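Local coordinates for Sn-glycerol-3-phosphate ABC transporter substrate-binding protein UspB (PDB 4MFI) that binds glycerophosphocholine and probably delivers it to a membrane-bound ABC importer as the transporter's extracellular solute-binding subunit, at residues S153-Y159 against A267-T273; G173-W177 against L292-P296; F287-P291 against R367-A371; P300-G305 against H377-Q381. One frame throughout, in Å; residues are numbered along the deposited sequence.

Contact 1 (S153-Y159 against A267-T273)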
loop_
_atom_site.group_PDB
_atom_site.type_symbol
_atom_site.label_atom_id
_atom_site.label_comp_id
_atom_site.label_asym_id
_atom_site.label_seq_id
_atom_site.Cartn_x
_atom_site.Cartn_y
_atom_site.Cartn_z
ATOM N N SER A 153 -0.013 -1.769 4.173
ATOM C CA SER A 153 0.193 -3.084 3.584
ATOM C C SER A 153 1.370 -3.006 2.627
ATOM O O SER A 153 1.861 -1.915 2.325
ATOM C CB SER A 153 -1.041 -3.457 2.780
ATOM O OG SER A 153 -1.244 -2.475 1.777
ATOM N N THR A 154 1.826 -4.162 2.155
ATOM C CA THR A 154 2.767 -4.229 1.040
ATOM C C THR A 154 2.377 -5.409 0.164
ATOM O O THR A 154 1.581 -6.257 0.575
ATOM C CB THR A 154 4.231 -4.477 1.488
ATOM O OG1 THR A 154 4.376 -5.842 1.894
ATOM C CG2 THR A 154 4.655 -3.541 2.608
ATOM N N PRO A 155 2.941 -5.484 -1.044
ATOM C CA PRO A 155 2.803 -6.745 -1.773
ATOM C C PRO A 155 3.610 -7.861 -1.101
ATOM O O PRO A 155 4.553 -7.606 -0.339
ATOM C CB PRO A 155 3.391 -6.413 -3.148
ATOM C CG PRO A 155 3.215 -4.923 -3.275
ATOM C CD PRO A 155 3.514 -4.425 -1.892
ATOM N N LEU A 156 3.226 -9.096 -1.397
ATOM C CA LEU A 156 3.863 -10.283 -0.848
ATOM C C LEU A 156 3.849 -11.345 -1.942
ATOM O O LEU A 156 2.919 -11.389 -2.747
ATOM C CB LEU A 156 3.066 -10.761 0.363
ATOM C CG LEU A 156 3.757 -11.712 1.332
ATOM C CD1 LEU A 156 5.006 -11.068 1.907
ATOM C CD2 LEU A 156 2.784 -12.105 2.444
ATOM N N PHE A 157 4.880 -12.188 -1.987
ATOM C CA PHE A 157 4.964 -13.254 -2.986
ATOM C C PHE A 157 4.454 -14.554 -2.366
ATOM O O PHE A 157 5.080 -15.112 -1.469
ATOM C CB PHE A 157 6.412 -13.402 -3.484
ATOM C CG PHE A 157 6.562 -14.297 -4.685
ATOM C CD1 PHE A 157 6.570 -15.685 -4.548
ATOM C CD2 PHE A 157 6.723 -13.753 -5.956
ATOM C CE1 PHE A 157 6.706 -16.517 -5.672
ATOM C CE2 PHE A 157 6.874 -14.571 -7.075
ATOM C CZ PHE A 157 6.860 -15.955 -6.935
ATOM N N TYR A 158 3.301 -15.019 -2.832
ATOM C CA TYR A 158 2.691 -16.239 -2.326
ATOM C C TYR A 158 3.055 -17.401 -3.235
ATOM O O TYR A 158 3.020 -17.263 -4.462
ATOM C CB TYR A 158 1.169 -16.087 -2.295
ATOM C CG TYR A 158 0.654 -15.050 -1.320
ATOM C CD1 TYR A 158 0.316 -15.410 -0.020
ATOM C CD2 TYR A 158 0.483 -13.714 -1.697
ATOM C CE1 TYR A 158 -0.176 -14.486 0.882
ATOM C CE2 TYR A 158 -0.005 -12.767 -0.785
ATOM C CZ TYR A 158 -0.330 -13.164 0.505
ATOM O OH TYR A 158 -0.830 -12.259 1.425
ATOM N N TYR A 159 3.384 -18.552 -2.656
ATOM C CA TYR A 159 3.705 -19.718 -3.478
ATOM C C TYR A 159 3.173 -21.031 -2.927
ATOM O O TYR A 159 3.117 -21.241 -1.713
ATOM C CB TYR A 159 5.204 -19.810 -3.796
ATOM C CG TYR A 159 6.141 -20.100 -2.636
ATOM C CD1 TYR A 159 6.598 -19.081 -1.799
ATOM C CD2 TYR A 159 6.614 -21.390 -2.408
ATOM C CE1 TYR A 159 7.486 -19.348 -0.754
ATOM C CE2 TYR A 159 7.497 -21.666 -1.375
ATOM C CZ TYR A 159 7.925 -20.647 -0.544
ATOM O OH TYR A 159 8.805 -20.934 0.477
ATOM N N ALA A 267 -0.033 -21.201 -9.217
ATOM C CA ALA A 267 1.022 -21.726 -8.337
ATOM C C ALA A 267 1.664 -20.633 -7.483
ATOM O O ALA A 267 2.298 -20.922 -6.466
ATOM C CB ALA A 267 2.088 -22.453 -9.137
ATOM N N SER A 268 1.528 -19.384 -7.916
ATOM C CA SER A 268 2.116 -18.255 -7.209
ATOM C C SER A 268 1.462 -16.959 -7.657
ATOM O O SER A 268 0.815 -16.905 -8.714
ATOM C CB SER A 268 3.635 -18.194 -7.433
ATOM O OG SER A 268 3.963 -17.960 -8.794
ATOM N N ALA A 269 1.649 -15.908 -6.863
ATOM C CA ALA A 269 1.037 -14.614 -7.134
ATOM C C ALA A 269 1.630 -13.570 -6.226
ATOM O O ALA A 269 1.979 -13.863 -5.089
ATOM C CB ALA A 269 -0.470 -14.686 -6.895
ATOM N N VAL A 270 1.748 -12.346 -6.735
ATOM C CA VAL A 270 2.012 -11.193 -5.886
ATOM C C VAL A 270 0.679 -10.537 -5.546
ATOM O O VAL A 270 -0.064 -10.097 -6.423
ATOM C CB VAL A 270 2.964 -10.183 -6.552
ATOM C CG1 VAL A 270 3.103 -8.930 -5.693
ATOM C CG2 VAL A 270 4.327 -10.822 -6.782
ATOM N N ALA A 271 0.367 -10.517 -4.259
ATOM C CA ALA A 271 -0.877 -9.941 -3.780
ATOM C C ALA A 271 -0.601 -9.200 -2.482
ATOM O O ALA A 271 0.511 -9.236 -1.970
ATOM C CB ALA A 271 -1.926 -11.031 -3.575
ATOM N N SER A 272 -1.606 -8.532 -1.938
ATOM C CA SER A 272 -1.384 -7.770 -0.717
ATOM C C SER A 272 -1.133 -8.653 0.495
ATOM O O SER A 272 -1.662 -9.769 0.596
ATOM C CB SER A 272 -2.588 -6.876 -0.438
ATOM O OG SER A 272 -2.370 -6.060 0.696
ATOM N N THR A 273 -0.338 -8.133 1.427
ATOM C CA THR A 273 -0.255 -8.710 2.765
ATOM C C THR A 273 -1.646 -8.765 3.410
ATOM O O THR A 273 -1.902 -9.601 4.282
ATOM C CB THR A 273 0.703 -7.901 3.670
ATOM O OG1 THR A 273 0.386 -6.504 3.580
ATOM C CG2 THR A 273 2.138 -8.103 3.237
#
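Y158 and A269 face each other as an antiparallel hydrogen-bonded pair, and L156 repeats this with A271. The straightest of these backbone bonds runs from Y158 N to A269 O, with an N-H...O angle of 169°. T273 extends the exchange past the strand end: its N donates to T154 O at 2.8 Å, while its OG1 accepts from T154 N at 3.1 Å. That hydroxyl is turned between the backbone N and the carbonyl carbon (chi1 49°), where it stands in for a main-chain acceptor.

On the face carrying L156 and Y158, the tyrosine ring lies along the strand pair. Its edge meets the carbonyl oxygens of A269 and S272, CE2 touches A271 CB at 3.8 Å, and OH donates to S272 O at 2.8 Å. On the other face V270 divides its branches, CG1 against P155 CB at 3.6 Å and CG2 against F157 CD2 at 3.9 Å.

Farther out, F180 meets the F157 ring edge-to-face, V370 and Q374 of helix 366-374 cover L156, and S268 OG bonds to A197 O and H198 ND1. A buried sheet seam of this alpha/beta binding protein thus gains, beyond its regular pairing, two side-chain hydroxyls, of Y158 and T273, that reach a backbone group across the two segments.

Contact 2 (G173-W177 against L292-P296)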
loop_
_atom_site.group_PDB
_atom_site.type_symbol
_atom_site.label_atom_id
_atom_site.label_comp_id
_atom_site.label_asym_id
_atom_site.label_seq_id
_atom_site.Cartn_x
_atom_site.Cartn_y
_atom_site.Cartn_z
ATOM N N GLY A 173 10.993 -18.135 -2.090
ATOM C CA GLY A 173 10.641 -17.331 -3.237
ATOM C C GLY A 173 11.862 -17.120 -4.115
ATOM O O GLY A 173 12.998 -17.428 -3.723
ATOM N N PRO A 174 11.641 -16.592 -5.324
ATOM C CA PRO A 174 12.755 -16.319 -6.237
ATOM C C PRO A 174 13.676 -15.203 -5.733
ATOM O O PRO A 174 13.222 -14.243 -5.090
ATOM C CB PRO A 174 12.048 -15.902 -7.530
ATOM C CG PRO A 174 10.717 -15.339 -7.064
ATOM C CD PRO A 174 10.337 -16.170 -5.872
ATOM N N GLN A 175 14.969 -15.340 -6.026
ATOM C CA GLN A 175 15.987 -14.358 -5.659
ATOM C C GLN A 175 15.955 -13.144 -6.573
ATOM O O GLN A 175 16.374 -12.050 -6.190
ATOM C CB GLN A 175 17.374 -15.004 -5.763
ATOM C CG GLN A 175 17.740 -15.938 -4.617
ATOM C CD GLN A 175 18.138 -15.181 -3.369
ATOM O OE1 GLN A 175 18.193 -13.947 -3.365
ATOM N NE2 GLN A 175 18.424 -15.912 -2.306
ATOM N N SER A 176 15.496 -13.357 -7.801
ATOM C CA SER A 176 15.339 -12.282 -8.770
ATOM C C SER A 176 14.137 -12.603 -9.633
ATOM O O SER A 176 13.735 -13.770 -9.749
ATOM C CB SER A 176 16.591 -12.137 -9.650
ATOM O OG SER A 176 16.779 -13.276 -10.482
ATOM N N TRP A 177 13.566 -11.588 -10.264
ATOM C CA TRP A 177 12.500 -11.848 -11.211
ATOM C C TRP A 177 12.976 -12.690 -12.395
ATOM O O TRP A 177 12.215 -13.513 -12.921
ATOM C CB TRP A 177 11.841 -10.536 -11.651
ATOM C CG TRP A 177 10.901 -10.033 -10.596
ATOM C CD1 TRP A 177 11.098 -8.981 -9.743
ATOM C CD2 TRP A 177 9.634 -10.599 -10.253
ATOM N NE1 TRP A 177 10.013 -8.853 -8.896
ATOM C CE2 TRP A 177 9.105 -9.836 -9.189
ATOM C CE3 TRP A 177 8.890 -11.675 -10.746
ATOM C CZ2 TRP A 177 7.861 -10.113 -8.615
ATOM C CZ3 TRP A 177 7.658 -11.951 -10.174
ATOM C CH2 TRP A 177 7.155 -11.173 -9.120
ATOM N N LEU A 292 9.181 -9.872 -1.953
ATOM C CA LEU A 292 9.419 -9.717 -3.377
ATOM C C LEU A 292 10.927 -9.740 -3.626
ATOM O O LEU A 292 11.702 -9.326 -2.766
ATOM C CB LEU A 292 8.816 -8.410 -3.888
ATOM C CG LEU A 292 7.333 -8.435 -4.278
ATOM C CD1 LEU A 292 6.406 -8.865 -3.143
ATOM C CD2 LEU A 292 6.949 -7.071 -4.826
ATOM N N PRO A 293 11.350 -10.220 -4.807
ATOM C CA PRO A 293 12.769 -10.113 -5.154
ATOM C C PRO A 293 13.247 -8.667 -5.067
ATOM O O PRO A 293 12.532 -7.727 -5.435
ATOM C CB PRO A 293 12.805 -10.571 -6.613
ATOM C CG PRO A 293 11.606 -11.447 -6.768
ATOM C CD PRO A 293 10.561 -10.861 -5.873
ATOM N N THR A 294 14.459 -8.479 -4.571
ATOM C CA THR A 294 15.038 -7.146 -4.544
ATOM C C THR A 294 15.680 -6.850 -5.897
ATOM O O THR A 294 15.738 -7.714 -6.778
ATOM C CB THR A 294 16.095 -7.023 -3.448
ATOM O OG1 THR A 294 17.236 -7.814 -3.802
ATOM C CG2 THR A 294 15.538 -7.511 -2.124
ATOM N N GLY A 295 16.143 -5.620 -6.070
ATOM C CA GLY A 295 17.007 -5.312 -7.191
ATOM C C GLY A 295 18.436 -5.687 -6.844
ATOM O O GLY A 295 18.685 -6.356 -5.837
ATOM N N PRO A 296 19.393 -5.252 -7.674
ATOM C CA PRO A 296 20.811 -5.543 -7.432
ATOM C C PRO A 296 21.257 -4.986 -6.089
ATOM O O PRO A 296 20.750 -3.938 -5.672
ATOM C CB PRO A 296 21.518 -4.803 -8.567
ATOM C CG PRO A 296 20.502 -4.693 -9.636
ATOM C CD PRO A 296 19.180 -4.541 -8.944
HETATM O O HOH W 1 16.050 -10.843 -3.688
HETATM O O HOH W 2 17.861 -9.589 -7.005
HETATM O O HOH W 3 14.758 -9.065 -9.212
HETATM O O HOH W 4 10.305 -6.977 -6.787
#
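P293 lies over one face of the W177 indole in a CH-pi contact: CG stands 3.8 Å from the centroid of the five-membered ring and only 11° off its normal. The two side chains cross at about a right angle, and the proline also sets CD 3.7 Å from W177 NE1.

Apolar contact continues along the same proline. Its CG meets P174 CG at 4.0 Å, and its CB packs on S176 CA at 3.7 Å, so one ring fits against P174, S176 and W177 at the loop-to-helix junction.

Polar contact across the segments is carried by water. One molecule, in the indole plane at its edge, accepts from W177 NE1 at 2.8 Å and donates to P293 O. Another accepts from W177 N and donates to T294 O. Two more donate to Q175 O; one of them accepts from T294 N and the other also donates to T294 O.

S176 is the N-cap of helix 177-191, its OG bonded to E179 N. W177, in the first turn of that helix, also packs on P213 and A216 of helix 211-216, whereas P174 presses against F157 of strand 144-160; the loop holding P293 thereby meets the helix start beside the sheet.

Contact 3 (F287-P291 against R367-A371)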
loop_
_atom_site.group_PDB
_atom_site.type_symbol
_atom_site.label_atom_id
_atom_site.label_comp_id
_atom_site.label_asym_id
_atom_site.label_seq_id
_atom_site.Cartn_x
_atom_site.Cartn_y
_atom_site.Cartn_z
ATOM N N PHE A 287 1.386 -23.584 1.765
ATOM C CA PHE A 287 1.882 -22.456 0.989
ATOM C C PHE A 287 2.924 -21.657 1.754
ATOM O O PHE A 287 2.981 -21.675 2.994
ATOM C CB PHE A 287 0.734 -21.554 0.489
ATOM C CG PHE A 287 0.109 -20.697 1.559
ATOM C CD1 PHE A 287 -0.899 -21.198 2.367
ATOM C CD2 PHE A 287 0.512 -19.381 1.732
ATOM C CE1 PHE A 287 -1.479 -20.411 3.347
ATOM C CE2 PHE A 287 -0.062 -18.582 2.715
ATOM C CZ PHE A 287 -1.064 -19.098 3.520
ATOM N N GLY A 288 3.767 -20.969 0.998
ATOM C CA GLY A 288 4.752 -20.077 1.565
ATOM C C GLY A 288 4.464 -18.624 1.238
ATOM O O GLY A 288 3.723 -18.291 0.301
ATOM N N ALA A 289 5.047 -17.753 2.046
ATOM C CA ALA A 289 5.081 -16.329 1.769
ATOM C C ALA A 289 6.540 -15.928 1.699
ATOM O O ALA A 289 7.349 -16.388 2.501
ATOM C CB ALA A 289 4.370 -15.557 2.858
ATOM N N ALA A 290 6.866 -15.080 0.729
ATOM C CA ALA A 290 8.224 -14.613 0.515
ATOM C C ALA A 290 8.196 -13.121 0.232
ATOM O O ALA A 290 7.216 -12.601 -0.325
ATOM C CB ALA A 290 8.851 -15.356 -0.657
ATOM N N PRO A 291 9.272 -12.415 0.604
ATOM C CA PRO A 291 9.375 -11.023 0.165
ATOM C C PRO A 291 9.532 -10.995 -1.345
ATOM O O PRO A 291 9.957 -11.987 -1.958
ATOM C CB PRO A 291 10.661 -10.537 0.843
ATOM C CG PRO A 291 11.476 -11.758 1.018
ATOM C CD PRO A 291 10.493 -12.878 1.285
ATOM N N ARG A 367 4.393 -16.394 8.732
ATOM C CA ARG A 367 4.180 -15.686 7.471
ATOM C C ARG A 367 3.859 -14.216 7.749
ATOM O O ARG A 367 4.169 -13.326 6.942
ATOM C CB ARG A 367 3.100 -16.378 6.629
ATOM C CG ARG A 367 3.559 -17.722 6.059
ATOM C CD ARG A 367 2.477 -18.413 5.232
ATOM N NE ARG A 367 1.357 -18.829 6.067
ATOM C CZ ARG A 367 0.847 -20.058 6.106
ATOM N NH1 ARG A 367 -0.170 -20.321 6.916
ATOM N NH2 ARG A 367 1.336 -21.020 5.332
ATOM N N ALA A 368 3.271 -13.960 8.914
ATOM C CA ALA A 368 3.128 -12.594 9.399
ATOM C C ALA A 368 4.516 -12.015 9.660
ATOM O O ALA A 368 4.750 -10.824 9.432
ATOM C CB ALA A 368 2.277 -12.555 10.659
ATOM N N ARG A 369 5.450 -12.855 10.105
ATOM C CA ARG A 369 6.833 -12.392 10.289
ATOM C C ARG A 369 7.541 -12.086 8.961
ATOM O O ARG A 369 8.315 -11.127 8.879
ATOM C CB ARG A 369 7.667 -13.365 11.129
ATOM C CG ARG A 369 8.939 -12.718 11.681
ATOM C CD ARG A 369 9.939 -13.726 12.234
ATOM N NE ARG A 369 9.440 -14.466 13.391
ATOM C CZ ARG A 369 9.403 -13.997 14.639
ATOM N NH1 ARG A 369 9.815 -12.761 14.909
ATOM N NH2 ARG A 369 8.940 -14.761 15.621
ATOM N N VAL A 370 7.282 -12.876 7.918
ATOM C CA VAL A 370 7.823 -12.549 6.593
ATOM C C VAL A 370 7.377 -11.151 6.159
ATOM O O VAL A 370 8.193 -10.337 5.704
ATOM C CB VAL A 370 7.409 -13.584 5.528
ATOM C CG1 VAL A 370 7.773 -13.098 4.121
ATOM C CG2 VAL A 370 8.054 -14.930 5.822
ATOM N N ALA A 371 6.090 -10.861 6.324
ATOM C CA ALA A 371 5.555 -9.550 5.963
ATOM C C ALA A 371 6.213 -8.437 6.784
ATOM O O ALA A 371 6.537 -7.373 6.253
ATOM C CB ALA A 371 4.041 -9.530 6.137
HETATM O O HOH W 5 0.529 -23.689 4.712
#
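The guanidinium of R367 lies flat on the ring of F287, the two planes only 6° apart and their centres 3.8 Å from each other. This stacked cation-pi pair is the tight part of the contact: R367 CZ comes within 3.4 Å of F287 CZ, and NH2 sits over the middle of the ring. A bend in the arginine chain at chi3 (-67°) turns the head group over the phenyl face. From there NH2 also donates to F287 O at 2.9 Å. The acceptor lies near the guanidinium plane, although the donor is tilted 34° from the carbonyl plane, so one residue supplies both the ring beneath the cation and an acceptor at its edge.

Looser packing runs along the rest of the strand. A289 CB meets the aliphatic part of R367, 3.9 Å from CG, whereas V370 CG1 reaches P291 CD at 3.9 Å near the more exposed end. Solvent enters at the guanidinium edge, where one water accepts from both R367 NH2 (2.9 Å) and F287 N. Helix 276-282 packs on F287 through L276, I279 and T280, and V370 and A289 both touch L156 in the neighbouring strand.

Stack and hydrogen bond together fix the tilt and rotation of the guanidinium: the ring covers one face, while a strand carbonyl and a water take the hydrogens of NH2, fastening helix 366-374 to strand 287-290.

Contact 4 (P300-G305 against H377-Q381)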
loop_
_atom_site.group_PDB
_atom_site.type_symbol
_atom_site.label_atom_id
_atom_site.label_comp_id
_atom_site.label_asym_id
_atom_site.label_seq_id
_atom_site.Cartn_x
_atom_site.Cartn_y
_atom_site.Cartn_z
ATOM N N PRO A 300 15.808 -1.968 -2.566
ATOM C CA PRO A 300 14.377 -2.173 -2.318
ATOM C C PRO A 300 13.564 -2.179 -3.606
ATOM O O PRO A 300 13.705 -1.285 -4.450
ATOM C CB PRO A 300 13.984 -0.957 -1.473
ATOM C CG PRO A 300 15.230 -0.520 -0.832
ATOM C CD PRO A 300 16.357 -0.861 -1.768
ATOM N N ALA A 301 12.717 -3.189 -3.749
ATOM C CA ALA A 301 11.883 -3.307 -4.940
ATOM C C ALA A 301 10.496 -3.761 -4.544
ATOM O O ALA A 301 9.893 -4.624 -5.183
ATOM C CB ALA A 301 12.513 -4.253 -5.956
ATOM N N CYS A 302 9.994 -3.159 -3.471
ATOM C CA CYS A 302 8.681 -3.481 -2.940
ATOM C C CYS A 302 8.040 -2.198 -2.435
ATOM O O CYS A 302 8.602 -1.531 -1.577
ATOM C CB CYS A 302 8.811 -4.472 -1.785
ATOM S SG CYS A 302 7.216 -4.991 -1.097
ATOM N N PRO A 303 6.859 -1.846 -2.962
ATOM C CA PRO A 303 6.189 -0.629 -2.501
ATOM C C PRO A 303 5.411 -0.883 -1.223
ATOM O O PRO A 303 5.223 -2.029 -0.798
ATOM C CB PRO A 303 5.204 -0.336 -3.636
ATOM C CG PRO A 303 4.820 -1.709 -4.103
ATOM C CD PRO A 303 6.098 -2.518 -4.032
ATOM N N THR A 304 4.957 0.199 -0.612
ATOM C CA THR A 304 3.984 0.097 0.461
ATOM C C THR A 304 2.627 0.534 -0.076
ATOM O O THR A 304 2.522 1.014 -1.208
ATOM C CB THR A 304 4.379 0.988 1.618
ATOM O OG1 THR A 304 4.405 2.333 1.146
ATOM C CG2 THR A 304 5.766 0.605 2.128
ATOM N N GLY A 305 1.585 0.369 0.731
ATOM C CA GLY A 305 0.240 0.720 0.323
ATOM C C GLY A 305 -0.640 0.968 1.528
ATOM O O GLY A 305 -0.207 0.805 2.673
ATOM N N HIS A 377 12.789 -2.968 3.781
ATOM C CA HIS A 377 13.253 -3.151 2.412
ATOM C C HIS A 377 12.203 -2.704 1.414
ATOM O O HIS A 377 12.091 -3.227 0.312
ATOM C CB HIS A 377 13.631 -4.611 2.207
ATOM C CG HIS A 377 14.599 -5.108 3.226
ATOM N ND1 HIS A 377 15.910 -4.690 3.266
ATOM C CD2 HIS A 377 14.443 -5.959 4.267
ATOM C CE1 HIS A 377 16.529 -5.279 4.274
ATOM N NE2 HIS A 377 15.660 -6.052 4.899
ATOM N N THR A 378 11.439 -1.710 1.824
ATOM C CA THR A 378 10.410 -1.138 0.968
ATOM C C THR A 378 10.821 0.254 0.492
ATOM O O THR A 378 11.748 0.864 1.031
ATOM C CB THR A 378 9.033 -1.083 1.673
ATOM O OG1 THR A 378 9.167 -0.420 2.934
ATOM C CG2 THR A 378 8.495 -2.486 1.908
ATOM N N ARG A 379 10.110 0.749 -0.518
ATOM C CA ARG A 379 10.445 1.990 -1.204
ATOM C C ARG A 379 9.146 2.770 -1.387
ATOM O O ARG A 379 8.095 2.171 -1.646
ATOM C CB ARG A 379 11.079 1.640 -2.572
ATOM C CG ARG A 379 11.256 2.781 -3.591
ATOM C CD ARG A 379 12.107 2.326 -4.794
ATOM N NE ARG A 379 12.045 3.276 -5.908
ATOM C CZ ARG A 379 12.764 3.194 -7.025
ATOM N NH1 ARG A 379 13.651 2.218 -7.191
ATOM N NH2 ARG A 379 12.608 4.107 -7.975
ATOM N N THR A 380 9.207 4.092 -1.239
ATOM C CA THR A 380 8.038 4.936 -1.507
ATOM C C THR A 380 7.642 4.864 -2.983
ATOM O O THR A 380 8.478 4.612 -3.867
ATOM C CB THR A 380 8.260 6.397 -1.077
ATOM O OG1 THR A 380 9.412 6.908 -1.751
ATOM C CG2 THR A 380 8.476 6.498 0.443
ATOM N N GLN A 381 6.357 5.055 -3.245
ATOM C CA GLN A 381 5.820 4.829 -4.579
ATOM C C GLN A 381 6.170 5.918 -5.590
ATOM O O GLN A 381 6.449 7.059 -5.226
ATOM C CB GLN A 381 4.307 4.675 -4.513
ATOM C CG GLN A 381 3.845 3.474 -3.715
ATOM C CD GLN A 381 2.371 3.230 -3.896
ATOM O OE1 GLN A 381 1.926 2.877 -4.996
ATOM N NE2 GLN A 381 1.589 3.448 -2.835
HETATM O O HOH W 6 15.088 0.342 -5.712
HETATM O O HOH W 7 12.697 -4.967 -1.552
HETATM O O HOH W 8 2.651 4.139 -0.248
HETATM O O HOH W 9 5.800 2.676 -1.092
#
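P300 leans on the opposite loop with CB, which lies 3.5 Å from H377 O and also packs against R379 CB. The R379 side chain runs extended from CG to NE past P300 O, and a water in the guanidinium plane accepts from its NH1; a link from that water on to P300 O is doubtful.

At A301 the exchange is indirect, a water accepting from A301 N at 2.8 Å and lying close to H377 O. C302 makes the direct backbone bond: its O accepts from R379 N at 2.9 Å (N-H...O 146°) and is approached by T378 CA at 3.1 Å. C302 SG meets T378 CG2 at a looser 4.1 Å.

P303 turns its CA-H toward R379 O, 3.5 Å away with an angle of 163° at the hydrogen, and its CB touches Q381 CG.

T304 crosses T378 at about a right angle, CG2 lying 3.6 Å from T378 OG1. Its own hydroxyl accepts from a water that in turn takes a hydrogen from Q381 NE2. T304 O is close to NE2, but the angle is poor. G305, which leads into strand 307-310, makes a backbone hydrogen bond with S153 of strand 144-160.

The buried polar side chains find strong partners outside the pair, T304 in D138, T378 in S134 and Q381 in R385. With one direct backbone bond, C302 O to R379 N, and bridging waters between the two irregular loops, their join depends on solvent and on the surrounding helices.

How the contacts relate
Contacts 1 and 3 are the closest of the set, with centres about 9 Å apart. They share one sheet: probable hydrogen bonds run from A290 N to F157 O and from G288 N to Y159 O, so strand 144-160 is flanked by 268-272 and 287-290. Contact 2 lies about 13 Å from contact 1 and touches it where W177 CH2 meets V270 CG2 at 3.7 Å. Contact 4 meets contact 1 through G305 N and S153 O, and contact 2 through A301 CB against P293 O. Contacts 3 and 4 remain apart, nearest atoms about 6 Å away. The geometry of the four contacts does not by itself place any of them in the glycerophosphocholine site.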